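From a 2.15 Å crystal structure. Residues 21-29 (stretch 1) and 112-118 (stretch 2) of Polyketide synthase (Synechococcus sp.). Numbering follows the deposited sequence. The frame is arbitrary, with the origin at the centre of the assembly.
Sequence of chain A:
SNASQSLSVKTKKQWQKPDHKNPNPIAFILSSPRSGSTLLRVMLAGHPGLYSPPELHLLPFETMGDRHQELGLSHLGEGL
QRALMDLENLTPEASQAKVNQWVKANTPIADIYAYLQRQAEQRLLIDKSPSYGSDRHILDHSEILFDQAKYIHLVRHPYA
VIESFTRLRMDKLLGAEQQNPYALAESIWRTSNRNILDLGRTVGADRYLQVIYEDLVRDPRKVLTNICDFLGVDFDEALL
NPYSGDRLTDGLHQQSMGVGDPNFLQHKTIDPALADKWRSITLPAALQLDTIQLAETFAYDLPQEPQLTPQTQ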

# COMPACT_ATOMS: atom_id res chain seq x y z
N LYS A 21 -1.13 -21.78 -8.52
CA LYS A 21 -1.42 -20.47 -7.93
C LYS A 21 -1.63 -20.59 -6.43
O LYS A 21 -2.07 -21.66 -5.95
CB LYS A 21 -2.66 -19.83 -8.57
CG LYS A 21 -2.37 -19.14 -9.89
CD LYS A 21 -3.64 -18.70 -10.58
CE LYS A 21 -4.12 -17.37 -10.09
NZ LYS A 21 -5.20 -16.82 -10.95
N ASN A 22 -1.32 -19.51 -5.69
CA ASN A 22 -1.48 -19.48 -4.25
C ASN A 22 -2.99 -19.33 -3.92
O ASN A 22 -3.61 -18.36 -4.34
CB ASN A 22 -0.63 -18.37 -3.63
CG ASN A 22 -0.56 -18.37 -2.13
OD1 ASN A 22 -1.42 -18.89 -1.42
ND2 ASN A 22 0.47 -17.75 -1.60
N PRO A 23 -3.60 -20.33 -3.24
CA PRO A 23 -5.03 -20.23 -2.94
C PRO A 23 -5.34 -19.45 -1.66
O PRO A 23 -6.50 -19.11 -1.42
CB PRO A 23 -5.45 -21.70 -2.81
CG PRO A 23 -4.22 -22.39 -2.28
CD PRO A 23 -3.01 -21.58 -2.69
N ASN A 24 -4.30 -19.20 -0.83
CA ASN A 24 -4.39 -18.52 0.46
C ASN A 24 -4.70 -17.03 0.34
O ASN A 24 -4.11 -16.35 -0.50
CB ASN A 24 -3.11 -18.73 1.27
CG ASN A 24 -2.90 -20.17 1.68
OD1 ASN A 24 -3.69 -20.75 2.43
ND2 ASN A 24 -1.84 -20.79 1.18
N PRO A 25 -5.62 -16.51 1.18
CA PRO A 25 -5.95 -15.08 1.11
C PRO A 25 -4.77 -14.15 1.42
O PRO A 25 -3.86 -14.49 2.17
CB PRO A 25 -7.11 -14.92 2.11
CG PRO A 25 -6.96 -16.07 3.05
CD PRO A 25 -6.40 -17.20 2.24
N ILE A 26 -4.78 -13.00 0.76
CA ILE A 26 -3.79 -11.93 0.89
C ILE A 26 -4.52 -10.67 0.50
O ILE A 26 -5.45 -10.72 -0.31
CB ILE A 26 -2.51 -12.15 -0.00
CG1 ILE A 26 -1.40 -11.11 0.36
CG2 ILE A 26 -2.83 -12.15 -1.54
CD1 ILE A 26 -0.12 -11.30 -0.23
N ALA A 27 -4.10 -9.55 1.06
CA ALA A 27 -4.71 -8.29 0.69
C ALA A 27 -3.63 -7.26 0.42
O ALA A 27 -2.52 -7.37 0.95
CB ALA A 27 -5.68 -7.81 1.77
N PHE A 28 -3.95 -6.28 -0.43
CA PHE A 28 -3.05 -5.20 -0.74
C PHE A 28 -3.73 -3.87 -0.47
O PHE A 28 -4.93 -3.74 -0.75
CB PHE A 28 -2.67 -5.23 -2.25
CG PHE A 28 -1.87 -6.42 -2.67
CD1 PHE A 28 -0.48 -6.36 -2.71
CD2 PHE A 28 -2.50 -7.60 -3.06
CE1 PHE A 28 0.27 -7.48 -3.09
CE2 PHE A 28 -1.75 -8.71 -3.43
CZ PHE A 28 -0.37 -8.65 -3.45
N ILE A 29 -2.94 -2.87 -0.06
CA ILE A 29 -3.40 -1.49 0.04
C ILE A 29 -2.65 -0.83 -1.08
O ILE A 29 -1.42 -0.77 -1.07
CB ILE A 29 -3.13 -0.74 1.39
CG1 ILE A 29 -3.84 -1.42 2.57
CG2 ILE A 29 -3.57 0.74 1.25
CD1 ILE A 29 -3.33 -0.95 3.92
N ILE A 112 8.29 -16.08 -1.17
CA ILE A 112 8.37 -15.10 -0.09
C ILE A 112 6.96 -14.79 0.46
O ILE A 112 6.78 -14.75 1.67
CB ILE A 112 9.18 -13.82 -0.48
CG1 ILE A 112 10.54 -14.17 -1.10
CG2 ILE A 112 9.35 -12.87 0.69
CD1 ILE A 112 11.56 -14.99 -0.17
N TYR A 113 5.97 -14.62 -0.44
CA TYR A 113 4.58 -14.41 -0.04
C TYR A 113 4.04 -15.62 0.72
O TYR A 113 3.48 -15.43 1.80
CB TYR A 113 3.69 -14.05 -1.24
CG TYR A 113 3.78 -12.60 -1.67
CD1 TYR A 113 4.29 -12.25 -2.91
CD2 TYR A 113 3.30 -11.58 -0.84
CE1 TYR A 113 4.33 -10.91 -3.33
CE2 TYR A 113 3.35 -10.24 -1.24
CZ TYR A 113 3.85 -9.92 -2.49
OH TYR A 113 3.92 -8.60 -2.86
N ALA A 114 4.24 -16.86 0.20
CA ALA A 114 3.78 -18.10 0.85
C ALA A 114 4.44 -18.28 2.23
O ALA A 114 3.78 -18.72 3.18
CB ALA A 114 4.05 -19.31 -0.03
N TYR A 115 5.72 -17.86 2.34
CA TYR A 115 6.49 -17.89 3.58
C TYR A 115 5.86 -16.93 4.60
O TYR A 115 5.62 -17.33 5.73
CB TYR A 115 7.94 -17.46 3.33
CG TYR A 115 8.84 -17.57 4.54
CD1 TYR A 115 9.43 -18.79 4.89
CD2 TYR A 115 9.14 -16.45 5.31
CE1 TYR A 115 10.27 -18.89 5.99
CE2 TYR A 115 9.99 -16.55 6.42
CZ TYR A 115 10.55 -17.77 6.76
OH TYR A 115 11.40 -17.87 7.82
N LEU A 116 5.64 -15.67 4.21
CA LEU A 116 5.08 -14.67 5.13
C LEU A 116 3.66 -15.04 5.58
O LEU A 116 3.35 -14.89 6.75
CB LEU A 116 5.18 -13.25 4.57
CG LEU A 116 6.58 -12.67 4.32
CD1 LEU A 116 6.50 -11.40 3.49
CD2 LEU A 116 7.31 -12.38 5.62
N GLN A 117 2.85 -15.64 4.66
CA GLN A 117 1.48 -16.09 4.95
C GLN A 117 1.49 -17.18 6.02
O GLN A 117 0.59 -17.23 6.86
CB GLN A 117 0.80 -16.61 3.69
CG GLN A 117 0.32 -15.52 2.73
CD GLN A 117 -0.18 -16.15 1.45
OE1 GLN A 117 0.48 -17.02 0.86
NE2 GLN A 117 -1.36 -15.74 1.02
N ARG A 118 2.53 -18.04 5.98
CA ARG A 118 2.77 -19.12 6.90
C ARG A 118 3.19 -18.54 8.27
O ARG A 118 2.64 -18.96 9.29
CB ARG A 118 3.84 -20.09 6.33
CG ARG A 118 4.21 -21.26 7.26
CD ARG A 118 4.73 -22.47 6.49
NE ARG A 118 3.64 -23.17 5.81
CZ ARG A 118 3.79 -24.21 4.99
NH1 ARG A 118 5.01 -24.70 4.74
NH2 ARG A 118 2.74 -24.77 4.42

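Stretch 2 is helical throughout and belongs to a longer helix. Within it, Gln-117 N hydrogen-bonds to Tyr-113 O at 2.9 Å, and Leu-116 N hydrogen-bonds to Ile-112 O at 2.9 Å. Stretch 1 runs from a loop into a strand that continues beyond Ile-29. The strand and helix axes come no closer than 11.3 Å, and their N-to-C directions differ by 106°. The two elements therefore cross at a steep angle, and the gap between them is filled by side chains. Asn-22 CA lies 7.5 Å from Ala-114 CA, and Asn-24 CA lies 7.8 Å from Gln-117 CA. The contact buries 297 Å² in total.

Gln-117 is the centre of the polar part and has the largest covered area of any residue here. Its CA-to-CB bond points toward stretch 1, and both ends of its amide are used. Asn-22 ND2 donates to Gln-117 OE1 at 2.6 Å, with an N-H...O angle of 157°. This is a short bond with good geometry. On the other side of the amide, Gln-117 NE2 donates to Pro-25 O at 3.0 Å. It also makes a weak hydrogen bond to Asn-24 O at 3.2 Å, where the angle is only 130°. The glutamine thus ties the helix to two successive backbone carbonyls and to one side-chain amide. The Pro-25 side chain takes no part, since its CA-to-CB bond points away from the helix.

Asn-22 also uses the other end of its amide. Its OD1 accepts from Asn-24 N at 3.0 Å and from Asn-24 ND2 at 3.2 Å. These bonds lie within stretch 1 and link the two asparagines across Pro-23. The same side chain therefore bonds within stretch 1 and reaches the helix. Asn-22 ND2 also passes 4.1 Å from Ala-114 CA.

Further along, the contact becomes largely apolar, around the buried Tyr-113. Ile-26 is buried; its CA-to-CB bond points toward the helix, and its rotamer is t,t. Its CD1 packs 3.5 Å from Tyr-113 CD2. Phe-28 has its CA-to-CB bond sideways, but its ring brings the end of the side chain nearer. Tyr-113 OH lies at the edge of the Phe-28 ring, near its plane, 3.8 Å from Phe-28 CE1. This is a packing contact; the hydroxyl has its hydrogen bonding elsewhere in the structure. Ala-27 and Ile-29 do not touch the helix stretch, so the strand contacts it through alternate residues.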